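PDB 3B9O: alkane monooxygenase from Geobacillus thermodenitrificans, which belongs to the luciferase-like monooxygenases, a family with a TIM-barrel fold, and binds flavin mononucleotide. Local coordinates for residues L160-L165 with A238-C243. Numbering follows the deposited sequence.
Sequences LADEYL and AKHAEC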
ATOM      1  N   LEU A 160     -15.483  -5.602  10.934  1.00 16.66           N
ATOM      2  CA  LEU A 160     -14.457  -5.637  11.967  1.00 19.59           C
ATOM      3  C   LEU A 160     -13.430  -4.501  11.746  1.00 26.08           C
ATOM      4  O   LEU A 160     -13.075  -3.761  12.684  1.00 18.49           O
ATOM      5  CB  LEU A 160     -13.785  -7.023  11.981  1.00 20.45           C
ATOM      6  CG  LEU A 160     -12.472  -7.150  12.762  1.00 20.74           C
ATOM      7  CD1 LEU A 160     -12.666  -6.826  14.239  1.00 25.56           C
ATOM      8  CD2 LEU A 160     -11.912  -8.538  12.605  1.00 19.74           C
ATOM      9  N   ALA A 161     -12.988  -4.348  10.497  1.00 14.92           N
ATOM     10  CA  ALA A 161     -12.130  -3.239  10.134  1.00 18.42           C
ATOM     11  C   ALA A 161     -12.737  -1.856  10.466  1.00 23.91           C
ATOM     12  O   ALA A 161     -12.015  -0.956  10.931  1.00 15.36           O
ATOM     13  CB  ALA A 161     -11.755  -3.346   8.664  1.00 13.63           C
ATOM     14  N   ASP A 162     -14.047  -1.666  10.209  1.00 17.91           N
ATOM     15  CA  ASP A 162     -14.718  -0.444  10.592  1.00 16.69           C
ATOM     16  C   ASP A 162     -14.479  -0.115  12.069  1.00 20.57           C
ATOM     17  O   ASP A 162     -14.062   0.997  12.405  1.00 14.12           O
ATOM     18  CB  ASP A 162     -16.234  -0.539  10.343  1.00 16.70           C
ATOM     19  CG  ASP A 162     -16.619  -0.218   8.918  1.00 30.10           C
ATOM     20  OD1 ASP A 162     -17.527  -0.897   8.388  1.00 38.35           O
ATOM     21  OD2 ASP A 162     -16.054   0.727   8.313  1.00 28.66           O
ATOM     22  N   GLU A 163     -14.709  -1.103  12.939  1.00 16.51           N
ATOM     23  CA  GLU A 163     -14.634  -0.866  14.384  1.00 14.76           C
ATOM     24  C   GLU A 163     -13.154  -0.742  14.813  1.00 18.59           C
ATOM     25  O   GLU A 163     -12.845   0.008  15.722  1.00 16.78           O
ATOM     26  CB  GLU A 163     -15.284  -2.012  15.167  1.00 16.47           C
ATOM     27  CG  GLU A 163     -15.608  -1.614  16.597  1.00 16.89           C
ATOM     28  CD  GLU A 163     -16.089  -2.755  17.449  1.00 19.47           C
ATOM     29  OE1 GLU A 163     -16.799  -3.665  16.961  1.00 22.83           O
ATOM     30  OE2 GLU A 163     -15.740  -2.752  18.616  1.00 18.16           O
ATOM     31  N   TYR A 164     -12.271  -1.489  14.139  1.00 17.98           N
ATOM     32  CA  TYR A 164     -10.833  -1.421  14.374  1.00 18.14           C
ATOM     33  C   TYR A 164     -10.359   0.045  14.161  1.00 12.47           C
ATOM     34  O   TYR A 164      -9.656   0.622  15.004  1.00 18.32           O
ATOM     35  CB  TYR A 164     -10.126  -2.386  13.395  1.00 12.39           C
ATOM     36  CG  TYR A 164      -8.709  -2.742  13.787  1.00  9.73           C
ATOM     37  CD1 TYR A 164      -8.394  -4.042  14.209  1.00 15.08           C
ATOM     38  CD2 TYR A 164      -7.684  -1.770  13.759  1.00 13.25           C
ATOM     39  CE1 TYR A 164      -7.113  -4.411  14.584  1.00 13.31           C
ATOM     40  CE2 TYR A 164      -6.358  -2.126  14.157  1.00 23.52           C
ATOM     41  CZ  TYR A 164      -6.096  -3.445  14.562  1.00 21.88           C
ATOM     42  OH  TYR A 164      -4.819  -3.779  14.960  1.00 15.29           O
ATOM     43  N   LEU A 165     -10.722   0.606  13.018  1.00 14.22           N
ATOM     44  CA  LEU A 165     -10.450   2.025  12.719  1.00 11.81           C
ATOM     45  C   LEU A 165     -11.132   2.977  13.716  1.00 24.88           C
ATOM     46  O   LEU A 165     -10.534   3.961  14.126  1.00 19.01           O
ATOM     47  CB  LEU A 165     -10.804   2.353  11.270  1.00 11.65           C
ATOM     48  CG  LEU A 165      -9.719   2.037  10.214  1.00 29.50           C
ATOM     49  CD1 LEU A 165     -10.285   2.450   8.896  1.00 19.65           C
ATOM     50  CD2 LEU A 165      -8.430   2.821  10.470  1.00 23.38           C
ATOM     51  N   ALA A 238     -14.438   4.383   0.487  1.00 17.61           N
ATOM     52  CA  ALA A 238     -15.252   5.609   0.416  1.00 18.13           C
ATOM     53  C   ALA A 238     -15.444   6.233   1.784  1.00 17.32           C
ATOM     54  O   ALA A 238     -15.369   7.469   1.953  1.00 15.85           O
ATOM     55  CB  ALA A 238     -16.624   5.307  -0.243  1.00 14.74           C
ATOM     56  N   LYS A 239     -15.641   5.370   2.774  1.00 15.26           N
ATOM     57  CA  LYS A 239     -15.858   5.800   4.137  1.00 15.87           C
ATOM     58  C   LYS A 239     -14.561   6.328   4.810  1.00 16.87           C
ATOM     59  O   LYS A 239     -14.611   7.303   5.514  1.00 16.51           O
ATOM     60  CB  LYS A 239     -16.423   4.623   4.956  1.00 11.66           C
ATOM     61  CG  LYS A 239     -16.868   5.014   6.368  1.00 13.14           C
ATOM     62  CD  LYS A 239     -17.490   3.841   7.105  1.00 14.89           C
ATOM     63  CE  LYS A 239     -18.079   4.360   8.413  1.00 30.96           C
ATOM     64  NZ  LYS A 239     -18.512   3.230   9.274  1.00 34.33           N
ATOM     65  N   HIS A 240     -13.434   5.638   4.631  1.00 17.59           N
ATOM     66  CA  HIS A 240     -12.236   5.899   5.454  1.00 18.33           C
ATOM     67  C   HIS A 240     -11.004   6.397   4.720  1.00 15.25           C
ATOM     68  O   HIS A 240     -10.219   7.153   5.287  1.00 17.90           O
ATOM     69  CB  HIS A 240     -11.778   4.596   6.111  1.00 17.02           C
ATOM     70  CG  HIS A 240     -12.758   4.016   7.075  1.00 19.21           C
ATOM     71  ND1 HIS A 240     -12.891   4.470   8.372  1.00 17.98           N
ATOM     72  CD2 HIS A 240     -13.613   2.972   6.948  1.00 16.95           C
ATOM     73  CE1 HIS A 240     -13.804   3.745   9.000  1.00 17.76           C
ATOM     74  NE2 HIS A 240     -14.269   2.840   8.150  1.00 20.52           N
ATOM     75  N   ALA A 241     -10.768   5.883   3.517  1.00  9.91           N
ATOM     76  CA  ALA A 241      -9.463   6.057   2.867  1.00 13.97           C
ATOM     77  C   ALA A 241      -9.171   7.489   2.378  1.00 16.21           C
ATOM     78  O   ALA A 241     -10.028   8.157   1.756  1.00 13.61           O
ATOM     79  CB  ALA A 241      -9.301   5.063   1.720  1.00 11.93           C
ATOM     80  N   GLU A 242      -7.964   7.949   2.669  1.00 12.96           N
ATOM     81  CA  GLU A 242      -7.450   9.165   2.045  1.00 14.51           C
ATOM     82  C   GLU A 242      -6.770   8.861   0.694  1.00 14.32           C
ATOM     83  O   GLU A 242      -6.723   9.737  -0.207  1.00 14.54           O
ATOM     84  CB  GLU A 242      -6.444   9.854   2.965  1.00 13.96           C
ATOM     85  CG  GLU A 242      -6.940  10.151   4.349  1.00 18.07           C
ATOM     86  CD  GLU A 242      -5.840  10.772   5.174  1.00 16.53           C
ATOM     87  OE1 GLU A 242      -5.616  12.000   5.033  1.00 19.41           O
ATOM     88  OE2 GLU A 242      -5.219  10.022   5.965  1.00 15.49           O
ATOM     89  N   CYS A 243      -6.220   7.653   0.560  1.00 11.83           N
ATOM     90  CA  CYS A 243      -5.663   7.209  -0.706  1.00  9.96           C
ATOM     91  C   CYS A 243      -6.103   5.787  -1.009  1.00 20.13           C
ATOM     92  O   CYS A 243      -6.069   4.922  -0.123  1.00 17.80           O
ATOM     93  CB  CYS A 243      -4.120   7.250  -0.668  1.00 17.51           C
ATOM     94  SG  CYS A 243      -3.450   8.880  -0.250  1.00 20.41           S
TER
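His240 and Asp162 form the polar half of this contact. His240 NE2 donates a hydrogen bond to Asp162 OD2 at 2.8 Å. The bond is fairly straight, with an N-H...O angle of 164°. OD2 lies close to the plane of the imidazole, and the donor comes in nearly along the carboxylate C-O direction. The carboxylate itself is turned 37° from the ring. Lys239 adds a second, looser charge contact: Lys239 NZ stands 3.6 Å from Asp162 OD2, a long salt bridge. The lysine chain is fully extended, with CG anti to the backbone N (chi1 -172°), and this carries the ammonium past the histidine to the carboxylate. Lys239 CD also lies 3.6 Å from Asp162 OD2. The other oxygen, OD1, makes a salt bridge to Arg232, at the start of the same helix 231-240. Basic groups thus meet both oxygens, which would probably favour the ionised carboxylate.

The contact joins two helices of the TIM-barrel fold. Helix 231-240 connects the adjacent parallel strands 223-227 and 243-246, a beta-alpha-beta crossover, right-handed as is usual in TIM barrels. Helix 154-174 comes after strand 130-135, with helix 140-145 between them. His240 is the last residue of its helix; Ala241 leaves helical geometry and leads into the next strand. FMN is about 12 Å from the side chain of Asp162.

Carbon atoms lie over both faces of the His240 ring. Leu165 CD1 sits over one face, 3.5 Å from the His240 ring centroid, in a CH-pi contact. Leu165 CD1 is offset toward the rim and lies 3.3 Å from His240 ND1. CG of the preceding residue, Lys239, lies over the opposite face, also toward the rim. ND1 is hydrogen-bonded to Tyr169 OH, further along helix 154-174, so with the NE2 bond both ring nitrogens are held and the ring flip is probably set.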